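Novel Thermotoga maritima enzyme TM1112 (Thermotoga maritima, PDB 1O5U) is of unknown function but adopts the small beta-barrel fold of the cupin family and is probably an enzyme. Local coordinates at residues K59-T64 with K89-V94. Numbering follows the deposited sequence. Where two conformers were deposited one is given.
Sequences KVEVTT and KVLEPV
The carbonyl oxygen of Lys59 takes two backbone N-H groups, from Leu91 N at 2.8 Å and from Glu92 N at 3.1 Å. The Glu92 bond is nearly straight (173°) and lies in the carbonyl plane, on a lone pair, whereas Leu91 donates from slightly out of that plane. Two consecutive residues facing one is the classic beta bulge, and here it lies where the chain turns a corner between strands 85-90 and 93-100. Lys59 N returns a bond to Glu92 O, and beyond the bulge the antiparallel pairing is regular: Glu61 and Lys89 exchange both backbone bonds.

On the face bearing Lys59 and Glu61, the long side chains supply charge at their tips and apolar surface along their stems. The Glu61 and Lys89 side chains run side by side in the same direction; OE1 and NZ, 4.4 Å apart, stay beyond salt-bridge range and are joined by a water that donates to OE1 and accepts from NZ. Leu91 CD1 packs against the Glu61 carboxylate, 3.5 Å from CD, and also meets the methylenes of Lys59, whose fully extended chain crosses it obliquely. An alanine in place of Glu61 would probably leave the Lys89 ammonium without its water-mediated partner and uncover one flank of the Leu91 methyl.

The other face suits compact, branched valines: Val60 and its non-hydrogen-bonded partner Val90. Val60 CG1 is anti to the backbone N (chi1 -173°), which leaves CG2 beside that N and turned to Val94, past the corner. Val94 is modelled in two conformers, and the very close approach in one is doubtful. Val60 also packs on Ile72 and Trp88, while Val94 touches Trp36 and Lys38. Strand 58-64 thus runs between 85-90 and 69-73 in one cupin sheet, and the bulged corner carries the chain into 93-100 of the other.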
loop_
_atom_site.group_PDB
_atom_site.type_symbol
_atom_site.label_atom_id
_atom_site.label_comp_id
_atom_site.label_asym_id
_atom_site.label_seq_id
_atom_site.Cartn_x
_atom_site.Cartn_y
_atom_site.Cartn_z
ATOM N N LYS A 59 3.193 -6.645 -6.551
ATOM C CA LYS A 59 4.372 -6.733 -5.665
ATOM C C LYS A 59 5.119 -5.442 -5.837
ATOM O O LYS A 59 5.447 -5.044 -6.972
ATOM C CB LYS A 59 5.280 -7.884 -6.022
ATOM C CG LYS A 59 6.535 -7.981 -5.105
ATOM C CD LYS A 59 7.426 -9.100 -5.464
ATOM C CE LYS A 59 8.509 -9.244 -4.446
ATOM N NZ LYS A 59 9.464 -10.411 -4.792
ATOM N N VAL A 60 5.437 -4.800 -4.714
ATOM C CA VAL A 60 6.115 -3.524 -4.697
ATOM C C VAL A 60 7.186 -3.534 -3.632
ATOM O O VAL A 60 6.944 -4.076 -2.557
ATOM C CB VAL A 60 5.152 -2.379 -4.350
ATOM C CG1 VAL A 60 5.825 -1.029 -4.505
ATOM C CG2 VAL A 60 3.925 -2.440 -5.238
ATOM N N GLU A 61 8.355 -2.984 -3.952
ATOM C CA GLU A 61 9.430 -2.728 -2.969
ATOM C C GLU A 61 9.311 -1.222 -2.607
ATOM O O GLU A 61 9.423 -0.395 -3.504
ATOM C CB GLU A 61 10.817 -2.989 -3.560
ATOM C CG GLU A 61 11.183 -4.478 -3.739
ATOM C CD GLU A 61 12.457 -4.752 -4.567
ATOM O OE1 GLU A 61 12.951 -3.852 -5.312
ATOM O OE2 GLU A 61 12.953 -5.935 -4.542
ATOM N N VAL A 62 9.096 -0.892 -1.339
ATOM C CA VAL A 62 9.039 0.536 -0.925
ATOM C C VAL A 62 10.320 0.847 -0.115
ATOM O O VAL A 62 10.702 0.079 0.728
ATOM C CB VAL A 62 7.764 0.811 -0.144
ATOM C CG1 VAL A 62 7.722 2.194 0.386
ATOM C CG2 VAL A 62 6.534 0.515 -0.982
ATOM N N THR A 63 11.017 1.948 -0.430
ATOM C CA THR A 63 12.167 2.407 0.331
ATOM C C THR A 63 11.812 3.801 0.816
ATOM O O THR A 63 11.548 4.678 -0.003
ATOM C CB THR A 63 13.414 2.485 -0.552
ATOM O OG1 THR A 63 13.681 1.175 -1.095
ATOM C CG2 THR A 63 14.627 2.805 0.269
ATOM N N THR A 64 11.817 3.993 2.125
ATOM C CA THR A 64 11.477 5.289 2.697
ATOM C C THR A 64 12.649 6.262 2.551
ATOM O O THR A 64 13.781 5.872 2.243
ATOM C CB THR A 64 11.052 5.171 4.149
ATOM O OG1 THR A 64 12.151 4.778 4.976
ATOM C CG2 THR A 64 10.023 4.133 4.325
ATOM N N LYS A 89 8.877 0.891 -6.022
ATOM C CA LYS A 89 9.348 0.111 -7.181
ATOM C C LYS A 89 8.367 -1.007 -7.418
ATOM O O LYS A 89 8.314 -1.986 -6.639
ATOM C CB LYS A 89 10.740 -0.466 -6.927
ATOM C CG LYS A 89 11.342 -1.093 -8.183
ATOM C CD LYS A 89 12.778 -1.457 -8.026
ATOM C CE LYS A 89 13.283 -2.084 -9.326
ATOM N NZ LYS A 89 14.665 -2.650 -9.207
ATOM N N VAL A 90 7.531 -0.834 -8.426
ATOM C CA VAL A 90 6.468 -1.776 -8.710
ATOM C C VAL A 90 7.096 -2.910 -9.550
ATOM O O VAL A 90 7.527 -2.710 -10.673
ATOM C CB VAL A 90 5.331 -1.135 -9.499
ATOM C CG1 VAL A 90 4.320 -2.214 -9.916
ATOM C CG2 VAL A 90 4.643 0.023 -8.729
ATOM N N LEU A 91 7.216 -4.091 -8.967
ATOM C CA LEU A 91 7.883 -5.211 -9.616
ATOM C C LEU A 91 6.903 -6.084 -10.397
ATOM O O LEU A 91 7.258 -6.654 -11.449
ATOM C CB LEU A 91 8.559 -6.066 -8.543
ATOM C CG LEU A 91 9.683 -5.389 -7.756
ATOM C CD1 LEU A 91 10.109 -6.294 -6.635
ATOM C CD2 LEU A 91 10.858 -5.020 -8.630
ATOM N N GLU A 92 5.707 -6.239 -9.843
ATOM C CA GLU A 92 4.586 -6.877 -10.550
ATOM C C GLU A 92 3.428 -5.916 -10.544
ATOM O O GLU A 92 3.122 -5.330 -9.499
ATOM C CB GLU A 92 4.220 -8.187 -9.869
ATOM C CG GLU A 92 5.383 -9.176 -9.855
ATOM C CD GLU A 92 5.107 -10.386 -9.002
ATOM O OE1 GLU A 92 3.960 -10.564 -8.540
ATOM O OE2 GLU A 92 6.080 -11.143 -8.790
ATOM N N PRO A 93 2.725 -5.748 -11.668
ATOM C CA PRO A 93 1.635 -4.764 -11.731
ATOM C C PRO A 93 0.686 -4.831 -10.554
ATOM O O PRO A 93 0.182 -5.915 -10.196
ATOM C CB PRO A 93 0.926 -5.116 -13.041
ATOM C CG PRO A 93 1.956 -5.735 -13.831
ATOM C CD PRO A 93 2.914 -6.436 -12.957
ATOM N N VAL A 94 0.400 -3.663 -9.988
ATOM C CA VAL A 94 -0.336 -3.558 -8.711
ATOM C C VAL A 94 -1.756 -3.169 -8.954
ATOM O O VAL A 94 -2.021 -2.376 -9.859
ATOM C CB VAL A 94 0.393 -2.748 -7.615
ATOM C CG1 VAL A 94 1.693 -3.372 -7.336
ATOM C CG2 VAL A 94 0.606 -1.330 -7.961
HETATM O O HOH W 1 14.869 -4.356 -7.302
#